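Local coordinates for putative acid phosphatase WZB (PDB 2WMY), which probably hydrolyses phosphotyrosine in proteins to tyrosine and phosphate, as a member of the low molecular weight protein tyrosine phosphatase family, at residues E26-R31 / Q139-W144; T50-A55 / E128-V133; L85-Y90 / E94-I99; K117-P122 / Q135-A140. The protein carries 1 engineered substitution. All coordinates share one frame; numbering follows the deposited sequence. Where two conformers were deposited one is given.

Interaction 1. Residues E26-R31 / Q139-W144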
loop_
_atom_site.group_PDB
_atom_site.type_symbol
_atom_site.label_atom_id
_atom_site.label_comp_id
_atom_site.label_asym_id
_atom_site.label_seq_id
_atom_site.Cartn_x
_atom_site.Cartn_y
_atom_site.Cartn_z
ATOM N N GLU A 26 4.132 -1.596 -1.094
ATOM C CA GLU A 26 5.397 -0.888 -0.904
ATOM C C GLU A 26 6.552 -1.621 -1.566
ATOM O O GLU A 26 7.327 -1.022 -2.314
ATOM C CB GLU A 26 5.684 -0.710 0.584
ATOM C CG GLU A 26 7.125 -0.401 0.938
ATOM C CD GLU A 26 7.387 -0.537 2.442
ATOM O OE1 GLU A 26 6.764 0.210 3.233
ATOM O OE2 GLU A 26 8.206 -1.396 2.833
ATOM N N ARG A 27 6.664 -2.918 -1.289
ATOM C CA ARG A 27 7.809 -3.697 -1.756
ATOM C C ARG A 27 7.759 -3.923 -3.268
ATOM O O ARG A 27 8.795 -3.939 -3.937
ATOM C CB ARG A 27 7.913 -5.034 -0.999
ATOM C CG ARG A 27 8.106 -4.889 0.510
ATOM C CD ARG A 27 9.419 -4.201 0.856
ATOM N NE ARG A 27 9.451 -3.773 2.253
ATOM C CZ ARG A 27 10.144 -4.384 3.213
ATOM N NH1 ARG A 27 10.884 -5.449 2.930
ATOM N NH2 ARG A 27 10.100 -3.928 4.460
ATOM N N LEU A 28 6.553 -4.102 -3.802
ATOM C CA LEU A 28 6.386 -4.218 -5.246
ATOM C C LEU A 28 6.871 -2.938 -5.934
ATOM O O LEU A 28 7.650 -2.989 -6.893
ATOM C CB LEU A 28 4.920 -4.520 -5.601
ATOM C CG LEU A 28 4.408 -5.930 -5.262
ATOM C CD1 LEU A 28 2.884 -6.012 -5.381
ATOM C CD2 LEU A 28 5.081 -6.987 -6.144
ATOM N N LEU A 29 6.430 -1.789 -5.433
ATOM C CA LEU A 29 6.808 -0.517 -6.046
ATOM C C LEU A 29 8.305 -0.235 -5.942
ATOM O O LEU A 29 8.893 0.309 -6.876
ATOM C CB LEU A 29 5.997 0.647 -5.467
ATOM C CG LEU A 29 4.536 0.753 -5.915
ATOM C CD1 LEU A 29 3.799 1.826 -5.123
ATOM C CD2 LEU A 29 4.458 1.032 -7.399
ATOM N N ARG A 30 8.924 -0.608 -4.819
ATOM C CA ARG A 30 10.363 -0.384 -4.645
ATOM C C ARG A 30 11.134 -1.166 -5.696
ATOM O O ARG A 30 12.091 -0.673 -6.281
ATOM C CB ARG A 30 10.833 -0.820 -3.257
ATOM C CG ARG A 30 10.432 0.094 -2.124
ATOM C CD ARG A 30 10.999 -0.417 -0.810
ATOM N NE ARG A 30 10.619 0.424 0.319
ATOM C CZ ARG A 30 10.951 0.170 1.580
ATOM N NH1 ARG A 30 11.671 -0.904 1.872
ATOM N NH2 ARG A 30 10.569 0.989 2.548
ATOM N N ARG A 31 10.697 -2.400 -5.905
ATOM C CA ARG A 31 11.214 -3.292 -6.931
ATOM C C ARG A 31 11.245 -2.610 -8.301
ATOM O O ARG A 31 12.206 -2.751 -9.059
ATOM C CB ARG A 31 10.268 -4.483 -7.006
ATOM C CG ARG A 31 10.870 -5.837 -7.248
ATOM C CD ARG A 31 9.722 -6.815 -7.486
ATOM N NE ARG A 31 10.032 -8.187 -7.111
ATOM C CZ ARG A 31 9.204 -9.209 -7.303
ATOM N NH1 ARG A 31 8.022 -9.005 -7.872
ATOM N NH2 ARG A 31 9.556 -10.433 -6.931
ATOM N N GLN A 139 -0.470 -6.132 -10.416
ATOM C CA GLN A 139 -0.947 -5.518 -11.651
ATOM C C GLN A 139 -1.088 -4.000 -11.480
ATOM O O GLN A 139 -0.708 -3.232 -12.355
ATOM C CB GLN A 139 -2.284 -6.142 -12.082
ATOM C CG GLN A 139 -2.860 -5.582 -13.364
ATOM C CD GLN A 139 -4.136 -6.287 -13.799
ATOM O OE1 GLN A 139 -5.090 -6.407 -13.030
ATOM N NE2 GLN A 139 -4.158 -6.750 -15.042
ATOM N N ALA A 140 -1.628 -3.576 -10.343
ATOM C CA ALA A 140 -1.772 -2.150 -10.054
ATOM C C ALA A 140 -0.410 -1.455 -9.978
ATOM O O ALA A 140 -0.248 -0.321 -10.456
ATOM C CB ALA A 140 -2.541 -1.954 -8.761
ATOM N N SER A 141 0.560 -2.144 -9.375
ATOM C CA SER A 141 1.929 -1.629 -9.232
ATOM C C SER A 141 2.645 -1.437 -10.566
ATOM O O SER A 141 3.315 -0.428 -10.777
ATOM C CB SER A 141 2.772 -2.562 -8.354
ATOM O OG SER A 141 2.282 -2.574 -7.032
ATOM N N LYS A 142 2.532 -2.422 -11.453
ATOM C CA LYS A 142 3.151 -2.312 -12.770
ATOM C C LYS A 142 2.614 -1.084 -13.494
ATOM O O LYS A 142 3.365 -0.338 -14.109
ATOM C CB LYS A 142 2.914 -3.578 -13.607
ATOM C CG LYS A 142 3.684 -4.801 -13.118
ATOM C CD LYS A 142 3.247 -6.074 -13.843
ATOM C CE LYS A 142 3.888 -7.314 -13.228
ATOM N NZ LYS A 142 3.274 -8.592 -13.712
ATOM N N ARG A 143 1.310 -0.868 -13.407
ATOM C CA ARG A 143 0.699 0.259 -14.104
ATOM C C ARG A 143 1.049 1.607 -13.477
ATOM O O ARG A 143 1.262 2.579 -14.195
ATOM C CB ARG A 143 -0.810 0.068 -14.226
ATOM C CG ARG A 143 -1.170 -1.219 -14.951
ATOM C CD ARG A 143 -2.667 -1.378 -15.159
ATOM N NE ARG A 143 -2.951 -2.560 -15.968
ATOM C CZ ARG A 143 -4.153 -2.885 -16.430
ATOM N NH1 ARG A 143 -5.201 -2.115 -16.171
ATOM N NH2 ARG A 143 -4.303 -3.980 -17.160
ATOM N N TRP A 144 1.131 1.668 -12.148
ATOM C CA TRP A 144 1.589 2.897 -11.500
ATOM C C TRP A 144 3.029 3.203 -11.893
ATOM O O TRP A 144 3.398 4.360 -12.053
ATOM C CB TRP A 144 1.434 2.847 -9.973
ATOM C CG TRP A 144 0.184 3.535 -9.480
ATOM C CD1 TRP A 144 -0.859 2.967 -8.813
ATOM C CD2 TRP A 144 -0.149 4.923 -9.637
ATOM N NE1 TRP A 144 -1.820 3.915 -8.538
ATOM C CE2 TRP A 144 -1.405 5.124 -9.031
ATOM C CE3 TRP A 144 0.494 6.013 -10.234
ATOM C CZ2 TRP A 144 -2.035 6.372 -9.005
ATOM C CZ3 TRP A 144 -0.132 7.257 -10.200
ATOM C CH2 TRP A 144 -1.384 7.422 -9.595
#

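Interaction 2. Residues T50-A55 / E128-V133. Engineered in segment 50-55: Thr50 (natural residue Ala).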
loop_
_atom_site.group_PDB
_atom_site.type_symbol
_atom_site.label_atom_id
_atom_site.label_comp_id
_atom_site.label_asym_id
_atom_site.label_seq_id
_atom_site.Cartn_x
_atom_site.Cartn_y
_atom_site.Cartn_z
ATOM N N THR A 50 4.857 -7.119 12.931
ATOM C CA THR A 50 5.445 -7.604 11.697
ATOM C C THR A 50 4.338 -7.797 10.651
ATOM O O THR A 50 3.151 -7.699 10.968
ATOM C CB THR A 50 6.182 -8.934 11.947
ATOM O OG1 THR A 50 7.114 -9.184 10.888
ATOM C CG2 THR A 50 5.187 -10.084 12.059
ATOM N N ALA A 51 4.722 -8.067 9.410
ATOM C CA ALA A 51 3.745 -8.327 8.365
ATOM C C ALA A 51 2.934 -9.568 8.719
ATOM O O ALA A 51 3.430 -10.467 9.390
ATOM C CB ALA A 51 4.441 -8.513 7.021
ATOM N N ASP A 52 1.687 -9.617 8.268
ATOM C CA ASP A 52 0.852 -10.780 8.531
ATOM C C ASP A 52 1.473 -12.043 7.953
ATOM O O ASP A 52 2.061 -12.016 6.877
ATOM C CB ASP A 52 -0.551 -10.583 7.963
ATOM C CG ASP A 52 -1.441 -11.785 8.194
ATOM O OD1 ASP A 52 -2.185 -11.795 9.196
ATOM O OD2 ASP A 52 -1.377 -12.732 7.387
ATOM N N GLU A 53 1.334 -13.150 8.679
ATOM C CA GLU A 53 1.877 -14.439 8.249
ATOM C C GLU A 53 1.405 -14.845 6.846
ATOM O O GLU A 53 2.200 -15.313 6.027
ATOM C CB GLU A 53 1.517 -15.524 9.263
ATOM C CG GLU A 53 2.236 -16.838 9.065
ATOM C CD GLU A 53 2.274 -17.661 10.340
ATOM O OE1 GLU A 53 2.595 -17.083 11.403
ATOM O OE2 GLU A 53 1.983 -18.879 10.280
ATOM N N SER A 54 0.114 -14.669 6.571
ATOM C CA SER A 54 -0.429 -15.001 5.253
ATOM C C SER A 54 0.101 -14.049 4.175
ATOM O O SER A 54 0.278 -14.439 3.014
ATOM C CB SER A 54 -1.960 -14.992 5.278
ATOM O OG SER A 54 -2.448 -16.057 6.077
ATOM N N ALA A 55 0.361 -12.803 4.565
ATOM C CA ALA A 55 0.946 -11.829 3.645
ATOM C C ALA A 55 2.358 -12.247 3.263
ATOM O O ALA A 55 2.747 -12.159 2.102
ATOM C CB ALA A 55 0.955 -10.447 4.262
ATOM N N GLU A 128 -6.174 -18.253 -0.827
ATOM C CA GLU A 128 -6.547 -17.925 -2.196
ATOM C C GLU A 128 -7.013 -16.474 -2.308
ATOM O O GLU A 128 -6.867 -15.865 -3.357
ATOM C CB GLU A 128 -7.577 -18.899 -2.791
ATOM C CG GLU A 128 -8.995 -18.755 -2.270
ATOM C CD GLU A 128 -9.304 -19.742 -1.159
ATOM O OE1 GLU A 128 -8.354 -20.368 -0.633
ATOM O OE2 GLU A 128 -10.497 -19.896 -0.818
ATOM N N ALA A 129 -7.569 -15.929 -1.230
ATOM C CA ALA A 129 -7.903 -14.506 -1.190
ATOM C C ALA A 129 -6.623 -13.680 -1.214
ATOM O O ALA A 129 -6.571 -12.607 -1.821
ATOM C CB ALA A 129 -8.705 -14.133 0.066
ATOM N N PHE A 130 -5.588 -14.194 -0.555
ATOM C CA PHE A 130 -4.280 -13.553 -0.570
ATOM C C PHE A 130 -3.599 -13.660 -1.941
ATOM O O PHE A 130 -2.971 -12.714 -2.391
ATOM C CB PHE A 130 -3.391 -14.116 0.540
ATOM C CG PHE A 130 -3.601 -13.448 1.866
ATOM C CD1 PHE A 130 -2.804 -12.385 2.255
ATOM C CD2 PHE A 130 -4.612 -13.867 2.715
ATOM C CE1 PHE A 130 -3.008 -11.761 3.472
ATOM C CE2 PHE A 130 -4.822 -13.249 3.926
ATOM C CZ PHE A 130 -4.025 -12.192 4.308
ATOM N N ASP A 131 -3.730 -14.807 -2.603
ATOM C CA ASP A 131 -3.243 -14.947 -3.971
ATOM C C ASP A 131 -3.886 -13.881 -4.845
ATOM O O ASP A 131 -3.228 -13.230 -5.655
ATOM C CB ASP A 131 -3.606 -16.324 -4.525
ATOM C CG ASP A 131 -2.797 -17.434 -3.897
ATOM O OD1 ASP A 131 -1.576 -17.243 -3.723
ATOM O OD2 ASP A 131 -3.378 -18.498 -3.582
ATOM N N SER A 132 -5.192 -13.715 -4.655
ATOM C CA SER A 132 -5.983 -12.795 -5.447
ATOM C C SER A 132 -5.569 -11.346 -5.174
ATOM O O SER A 132 -5.278 -10.596 -6.097
ATOM C CB SER A 132 -7.472 -13.024 -5.166
ATOM O OG SER A 132 -8.267 -12.013 -5.752
ATOM N N VAL A 133 -5.509 -10.963 -3.905
ATOM C CA VAL A 133 -5.053 -9.622 -3.552
ATOM C C VAL A 133 -3.621 -9.344 -4.028
ATOM O O VAL A 133 -3.331 -8.254 -4.523
ATOM C CB VAL A 133 -5.188 -9.350 -2.041
ATOM C CG1 VAL A 133 -4.588 -7.994 -1.683
ATOM C CG2 VAL A 133 -6.652 -9.403 -1.636
#

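Interaction 3. Residues L85-Y90 / E94-I99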
loop_
_atom_site.group_PDB
_atom_site.type_symbol
_atom_site.label_atom_id
_atom_site.label_comp_id
_atom_site.label_asym_id
_atom_site.label_seq_id
_atom_site.Cartn_x
_atom_site.Cartn_y
_atom_site.Cartn_z
ATOM N N LEU A 85 0.210 9.819 -2.109
ATOM C CA LEU A 85 -0.362 8.784 -1.263
ATOM C C LEU A 85 -1.197 7.845 -2.125
ATOM O O LEU A 85 -1.996 8.291 -2.952
ATOM C CB LEU A 85 -1.261 9.400 -0.179
ATOM C CG LEU A 85 -0.658 10.059 1.067
ATOM C CD1 LEU A 85 0.404 11.069 0.716
ATOM C CD2 LEU A 85 -1.763 10.709 1.898
ATOM N N LEU A 86 -1.018 6.546 -1.922
ATOM C CA LEU A 86 -1.808 5.552 -2.627
ATOM C C LEU A 86 -2.554 4.699 -1.613
ATOM O O LEU A 86 -1.933 3.998 -0.811
ATOM C CB LEU A 86 -0.910 4.691 -3.526
ATOM C CG LEU A 86 -0.288 5.455 -4.702
ATOM C CD1 LEU A 86 0.583 4.549 -5.545
ATOM C CD2 LEU A 86 -1.381 6.096 -5.560
ATOM N N VAL A 87 -3.882 4.773 -1.639
ATOM C CA VAL A 87 -4.694 4.060 -0.658
ATOM C C VAL A 87 -5.453 2.906 -1.297
ATOM O O VAL A 87 -5.728 2.920 -2.493
ATOM C CB VAL A 87 -5.674 4.977 0.093
ATOM C CG1 VAL A 87 -4.953 6.183 0.669
ATOM C CG2 VAL A 87 -6.809 5.413 -0.820
ATOM N N MET A 88 -5.784 1.906 -0.485
ATOM C CA MET A 88 -6.314 0.656 -1.000
ATOM C C MET A 88 -7.803 0.758 -1.312
ATOM O O MET A 88 -8.267 0.243 -2.325
ATOM C CB MET A 88 -6.035 -0.479 -0.008
ATOM C CG MET A 88 -4.549 -0.737 0.230
ATOM S SD MET A 88 -3.730 -1.227 -1.303
ATOM C CE MET A 88 -2.005 -0.925 -0.898
ATOM N N GLU A 89 -8.539 1.451 -0.451
ATOM C CA GLU A 89 -9.993 1.449 -0.535
ATOM C C GLU A 89 -10.615 2.831 -0.690
ATOM O O GLU A 89 -10.072 3.829 -0.216
ATOM C CB GLU A 89 -10.582 0.770 0.702
ATOM C CG GLU A 89 -10.089 -0.644 0.929
ATOM C CD GLU A 89 -10.741 -1.285 2.131
ATOM O OE1 GLU A 89 -11.942 -1.029 2.336
ATOM O OE2 GLU A 89 -10.059 -2.043 2.865
ATOM N N TYR A 90 -11.768 2.873 -1.352
ATOM C CA TYR A 90 -12.558 4.087 -1.426
ATOM C C TYR A 90 -12.760 4.658 -0.029
ATOM O O TYR A 90 -12.548 5.847 0.198
ATOM C CB TYR A 90 -13.903 3.816 -2.100
ATOM C CG TYR A 90 -13.808 3.666 -3.601
ATOM C CD1 TYR A 90 -13.589 4.769 -4.418
ATOM C CD2 TYR A 90 -13.938 2.422 -4.204
ATOM C CE1 TYR A 90 -13.496 4.633 -5.796
ATOM C CE2 TYR A 90 -13.849 2.276 -5.580
ATOM C CZ TYR A 90 -13.630 3.383 -6.369
ATOM O OH TYR A 90 -13.542 3.232 -7.732
ATOM N N GLU A 94 -11.918 8.881 2.269
ATOM C CA GLU A 94 -12.624 9.730 3.214
ATOM C C GLU A 94 -11.898 9.809 4.554
ATOM O O GLU A 94 -12.039 10.787 5.284
ATOM C CB GLU A 94 -14.064 9.259 3.407
ATOM C CG GLU A 94 -15.033 10.412 3.598
ATOM C CD GLU A 94 -14.813 11.530 2.580
ATOM O OE1 GLU A 94 -14.723 11.229 1.368
ATOM O OE2 GLU A 94 -14.728 12.708 2.994
ATOM N N GLN A 95 -11.121 8.780 4.876
ATOM C CA GLN A 95 -10.343 8.788 6.106
ATOM C C GLN A 95 -9.143 9.723 5.980
ATOM O O GLN A 95 -8.749 10.364 6.953
ATOM C CB GLN A 95 -9.900 7.377 6.485
ATOM C CG GLN A 95 -11.010 6.542 7.116
ATOM C CD GLN A 95 -10.666 5.073 7.178
ATOM O OE1 GLN A 95 -10.369 4.453 6.159
ATOM N NE2 GLN A 95 -10.702 4.507 8.376
ATOM N N ILE A 96 -8.570 9.803 4.782
ATOM C CA ILE A 96 -7.523 10.784 4.508
ATOM C C ILE A 96 -8.066 12.218 4.583
ATOM O O ILE A 96 -7.447 13.091 5.186
ATOM C CB ILE A 96 -6.869 10.566 3.133
ATOM C CG1 ILE A 96 -6.316 9.146 3.013
ATOM C CG2 ILE A 96 -5.755 11.575 2.910
ATOM C CD1 ILE A 96 -5.238 8.826 4.012
ATOM N N SER A 97 -9.227 12.462 3.984
ATOM C CA SER A 97 -9.824 13.795 4.057
ATOM C C SER A 97 -10.047 14.202 5.507
ATOM O O SER A 97 -9.845 15.355 5.883
ATOM C CB SER A 97 -11.149 13.848 3.294
ATOM O OG SER A 97 -10.941 13.675 1.904
ATOM N N ARG A 98 -10.466 13.235 6.315
ATOM C CA ARG A 98 -10.814 13.465 7.712
ATOM C C ARG A 98 -9.574 13.645 8.589
ATOM O O ARG A 98 -9.565 14.467 9.502
ATOM C CB ARG A 98 -11.660 12.293 8.220
ATOM C CG ARG A 98 -12.146 12.413 9.647
ATOM C CD ARG A 98 -12.944 11.175 10.033
ATOM N NE ARG A 98 -13.330 11.170 11.442
ATOM C CZ ARG A 98 -13.930 10.149 12.048
ATOM N NH1 ARG A 98 -14.212 9.044 11.367
ATOM N NH2 ARG A 98 -14.248 10.226 13.335
ATOM N N ILE A 99 -8.531 12.872 8.306
ATOM C CA ILE A 99 -7.304 12.905 9.100
ATOM C C ILE A 99 -6.285 13.908 8.566
ATOM O O ILE A 99 -5.619 14.595 9.338
ATOM C CB ILE A 99 -6.631 11.517 9.161
ATOM C CG1 ILE A 99 -7.557 10.500 9.836
ATOM C CG2 ILE A 99 -5.307 11.606 9.902
ATOM C CD1 ILE A 99 -7.147 9.048 9.638
#

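Interaction 4. Residues K117-P122 / Q135-A140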
loop_
_atom_site.group_PDB
_atom_site.type_symbol
_atom_site.label_atom_id
_atom_site.label_comp_id
_atom_site.label_asym_id
_atom_site.label_seq_id
_atom_site.Cartn_x
_atom_site.Cartn_y
_atom_site.Cartn_z
ATOM N N LYS A 117 -11.054 -0.678 -9.188
ATOM C CA LYS A 117 -9.961 0.078 -8.579
ATOM C C LYS A 117 -9.656 -0.275 -7.127
ATOM O O LYS A 117 -8.578 0.016 -6.629
ATOM C CB LYS A 117 -10.222 1.583 -8.693
ATOM C CG LYS A 117 -10.542 2.046 -10.097
ATOM C CD LYS A 117 -10.413 3.549 -10.241
ATOM C CE LYS A 117 -10.981 4.005 -11.579
ATOM N NZ LYS A 117 -10.762 2.982 -12.654
ATOM N N GLU A 118 -10.603 -0.889 -6.438
ATOM C CA GLU A 118 -10.412 -1.136 -5.019
ATOM C C GLU A 118 -9.645 -2.432 -4.753
ATOM O O GLU A 118 -9.929 -3.472 -5.352
ATOM C CB GLU A 118 -11.762 -1.136 -4.297
ATOM C CG GLU A 118 -11.664 -1.348 -2.807
ATOM C CD GLU A 118 -12.811 -0.711 -2.060
ATOM O OE1 GLU A 118 -13.563 -1.448 -1.390
ATOM O OE2 GLU A 118 -12.960 0.526 -2.146
ATOM N N ILE A 119 -8.656 -2.359 -3.867
ATOM C CA ILE A 119 -7.964 -3.560 -3.408
ATOM C C ILE A 119 -8.646 -4.057 -2.131
ATOM O O ILE A 119 -8.520 -3.430 -1.083
ATOM C CB ILE A 119 -6.479 -3.276 -3.108
ATOM C CG1 ILE A 119 -5.854 -2.421 -4.218
ATOM C CG2 ILE A 119 -5.714 -4.578 -2.891
ATOM C CD1 ILE A 119 -5.640 -3.151 -5.530
ATOM N N PRO A 120 -9.369 -5.189 -2.214
ATOM C CA PRO A 120 -10.154 -5.679 -1.076
ATOM C C PRO A 120 -9.249 -6.066 0.083
ATOM O O PRO A 120 -8.056 -6.282 -0.121
ATOM C CB PRO A 120 -10.857 -6.930 -1.636
ATOM C CG PRO A 120 -10.721 -6.827 -3.122
ATOM C CD PRO A 120 -9.440 -6.103 -3.362
ATOM N N ASP A 121 -9.826 -6.148 1.278
ATOM C CA ASP A 121 -9.104 -6.477 2.506
ATOM C C ASP A 121 -9.011 -7.996 2.661
ATOM O O ASP A 121 -10.037 -8.660 2.755
ATOM C CB ASP A 121 -9.875 -5.889 3.689
ATOM C CG ASP A 121 -9.173 -6.090 5.024
ATOM O OD1 ASP A 121 -8.161 -6.813 5.080
ATOM O OD2 ASP A 121 -9.654 -5.522 6.025
ATOM N N PRO A 122 -7.781 -8.543 2.679
ATOM C CA PRO A 122 -7.538 -9.983 2.776
ATOM C C PRO A 122 -7.358 -10.446 4.216
ATOM O O PRO A 122 -7.305 -11.652 4.451
ATOM C CB PRO A 122 -6.194 -10.163 2.052
ATOM C CG PRO A 122 -5.540 -8.810 2.058
ATOM C CD PRO A 122 -6.513 -7.797 2.618
ATOM N N GLN A 135 -2.099 -10.582 -6.680
ATOM C CA GLN A 135 -2.132 -10.343 -8.117
ATOM C C GLN A 135 -2.636 -8.937 -8.434
ATOM O O GLN A 135 -2.084 -8.252 -9.285
ATOM C CB GLN A 135 -2.980 -11.390 -8.843
ATOM C CG GLN A 135 -3.085 -11.110 -10.342
ATOM C CD GLN A 135 -3.993 -12.081 -11.067
ATOM O OE1 GLN A 135 -3.862 -13.297 -10.928
ATOM N NE2 GLN A 135 -4.921 -11.548 -11.849
ATOM N N LEU A 136 -3.685 -8.510 -7.743
ATOM C CA LEU A 136 -4.219 -7.170 -7.941
ATOM C C LEU A 136 -3.185 -6.097 -7.605
ATOM O O LEU A 136 -3.032 -5.127 -8.340
ATOM C CB LEU A 136 -5.475 -6.969 -7.104
ATOM C CG LEU A 136 -6.753 -7.669 -7.565
ATOM C CD1 LEU A 136 -7.829 -7.507 -6.500
ATOM C CD2 LEU A 136 -7.238 -7.140 -8.927
ATOM N N LEU A 137 -2.484 -6.268 -6.487
ATOM C CA LEU A 137 -1.450 -5.318 -6.089
ATOM C C LEU A 137 -0.324 -5.284 -7.111
ATOM O O LEU A 137 0.253 -4.233 -7.396
ATOM C CB LEU A 137 -0.900 -5.669 -4.703
ATOM C CG LEU A 137 -1.767 -5.209 -3.525
ATOM C CD1 LEU A 137 -1.164 -5.645 -2.207
ATOM C CD2 LEU A 137 -1.942 -3.698 -3.542
ATOM N N GLU A 138 -0.021 -6.449 -7.671
ATOM C CA GLU A 138 1.079 -6.565 -8.610
ATOM C C GLU A 138 0.735 -5.871 -9.917
ATOM O O GLU A 138 1.543 -5.119 -10.457
ATOM C CB GLU A 138 1.437 -8.039 -8.851
ATOM C CG GLU A 138 2.543 -8.241 -9.868
ATOM C CD GLU A 138 3.131 -9.639 -9.825
ATOM O OE1 GLU A 138 2.356 -10.621 -9.778
ATOM O OE2 GLU A 138 4.373 -9.752 -9.843
ATOM N N GLN A 139 -0.470 -6.132 -10.416
ATOM C CA GLN A 139 -0.947 -5.518 -11.651
ATOM C C GLN A 139 -1.088 -4.000 -11.480
ATOM O O GLN A 139 -0.708 -3.232 -12.355
ATOM C CB GLN A 139 -2.284 -6.142 -12.082
ATOM C CG GLN A 139 -2.860 -5.582 -13.364
ATOM C CD GLN A 139 -4.136 -6.287 -13.799
ATOM O OE1 GLN A 139 -5.090 -6.407 -13.030
ATOM N NE2 GLN A 139 -4.158 -6.750 -15.042
ATOM N N ALA A 140 -1.628 -3.576 -10.343
ATOM C CA ALA A 140 -1.772 -2.150 -10.054
ATOM C C ALA A 140 -0.410 -1.455 -9.978
ATOM O O ALA A 140 -0.248 -0.321 -10.456
ATOM C CB ALA A 140 -2.541 -1.954 -8.761
#

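Interaction 1. Residues E26-R31 / Q139-W144
Ser141 projects between Leu28 and Leu29, two successive residues of the facing helix, and meets each with a different part of itself. Its OG lies 3.6 Å from Leu28 CB, while its CB is 4.1 Å from Leu29 CD2. That same CD2 also rests 3.9 Å from the backbone O of Ser141, so the methyl spans the base of the serine and its carbonyl. The hydroxyl sits beside its own backbone N (chi1 -66°), which brings OG back to the carbonyl of Leu137 one turn earlier; this hydrogen bond satisfies a buried polar group that otherwise faces hydrocarbon. Farther along, the Leu29 CD2 methyl reaches Trp144 at its CB, 4.4 Å away, whereas the indole points elsewhere, its NE1 bonded to Leu109 O. At the crossing Leu29 CA and Ser141 CA are 5.9 Å apart. The axes of the two short helical segments come within 9.4 Å and cross at -38°. On the far side of helix 21-32, Glu26 OE2 takes a nearly straight bond from Arg27 NE. Helix 21-32 lies alongside helix 127-147, with Phe110, just after strand 107-109, touching both Leu29 and Ser141.

Interaction 2. Residues T50-A55 / E128-V133
Asp52 OD2 accepts two backbone N-H groups at the start of helix 53-61 and also approaches the ring of Phe130, 4.1 Å from its CZ. The shorter bond comes from Ser54 N, 2.6 Å from Asp52 OD2; it is bent, and the donor meets the anti side of the oxygen 34° out of the carboxylate plane. A weak second bond from Ala55 N completes this N-cap. The carboxylate reaches back to these N-H groups because CG points away from the Asp52 backbone N (chi1 179°). Across the contact, Ser54 CB stands over one face of the Phe130 ring in a CH-pi contact, 3.6 Å from the centroid and only 12° off the normal. Ala55 comes in obliquely, its N 3.7 Å from Phe130 CE1, and its CB makes apolar contact with the same ring atom. The aromatic ring is thereby laid against the capped first turn, while Val58 of the same helix and Pro122 also touch it. The same two helices are also joined by a salt bridge from Asp131 to Lys61. At Phe130 the join is mainly carbon on ring, with Asp52 OD2 held near it by the main-chain N-H groups, which probably eases its place there.

Interaction 3. Residues L85-Y90 / E94-I99
Ile96, Leu85 and Val87 bury the most surface here, and Ile96 is the hub that meets both others with separate branches. Its CG1 faces Val87 CG1 at 4.0 Å, the two side chains meeting end on, tip to tip. Its other branch, CG2, turns to Leu85 and lies 4.2 Å from Leu85 CD2. The split follows from the first torsion: at chi1 -56°, CG1 is beside the backbone N and CG2 beside the carbonyl carbon of Ile96, which sends CG1 toward Val87 and CG2 toward Leu85. Leu85 and Val87 alternate with Leu86 and hence project from the same face of the sheet, toward the helix. Backbones stay well apart, with Val87 CA and Ile96 CA 8.9 Å from each other, a separation bridged by the side chains. Thr107 of the neighbouring strand touches all three residues, Ile14 of strand 10-15 touches Leu85 and Val87, and Phe74 touches Ile96. Strand 84-87, helix 90-99 and strand 107-109 form a beta-alpha-beta unit of a parallel sheet, and the contact is the helix-on-sheet packing of such a crossover.

Interaction 4. Residues K117-P122 / Q135-A140
Ile119 enters between Leu136 and Leu137 and uses a different methyl on each. Its CD1 lies 4.1 Å from Leu136 CB, the two side chains passing alongside one another with their ends pointing opposite ways. Its CG2 lies 3.9 Å from Leu137 CD2, and there the side chains run slantwise over one another. At chi1 -44°, CG1 stands beside the backbone N of Ile119 and CG2 beside the carbonyl carbon; the fork carries CD1 to one leucine and CG2 to the next. Pro120 adds a third touch: its ring carbon CD is 3.8 Å from Leu136 CD1, the proline and leucine side chains meeting at about a right angle. The nearest CA atoms are those of Ile119 and Leu136, 6.9 Å apart. All these contacts are apolar, with Ile119 and Leu137 buried and Pro120 at the exposed border.

A second shell holds the loop by polar bonds. The main chain of Ile119 is hydrogen-bonded to Met88, and Ile119 O accepts a hydrogen bond from NH1 of Arg21, a predicted active-site residue. Asp121, the predicted proton donor, is two residues beyond Ile119; its OD1 accepts from Tyr123 N, and a long, weak ion pair runs from its OD2 to Arg21 NH2. The hydrophobic seat of Ile119 and Pro120 is thus consistent with helping to place the loop that carries the acid. The loop between strand 107-109 and helix 127-147 folds back on the latter helix, whose Leu137 also touches Ile24 and Leu28 of helix 21-32.

Helix 127-147 runs through interactions 1, 2 and 4, in the order 128-133, 135-140 and 139-144, the last two sharing Gln139 and Ala140. Centres of interactions 1 and 4, and of 2 and 4, are about 11 Å apart. Interaction 3, on the sheet, lies about 19 Å from interaction 1 and 15 Å from interaction 4, centre to centre. Like interaction 2 it is nested within interaction 1; it closes before interaction 4 opens, while interactions 2 and 4 interleave along the chain. Its Leu86 CD2 packs 3.5 Å from Trp144 CZ2, and a probable hydrogen bond from Tyr90 N to Glu118 OE2 (2.7 Å) joins it to interaction 4. One long helix thus ties sheet to acid-bearing loop.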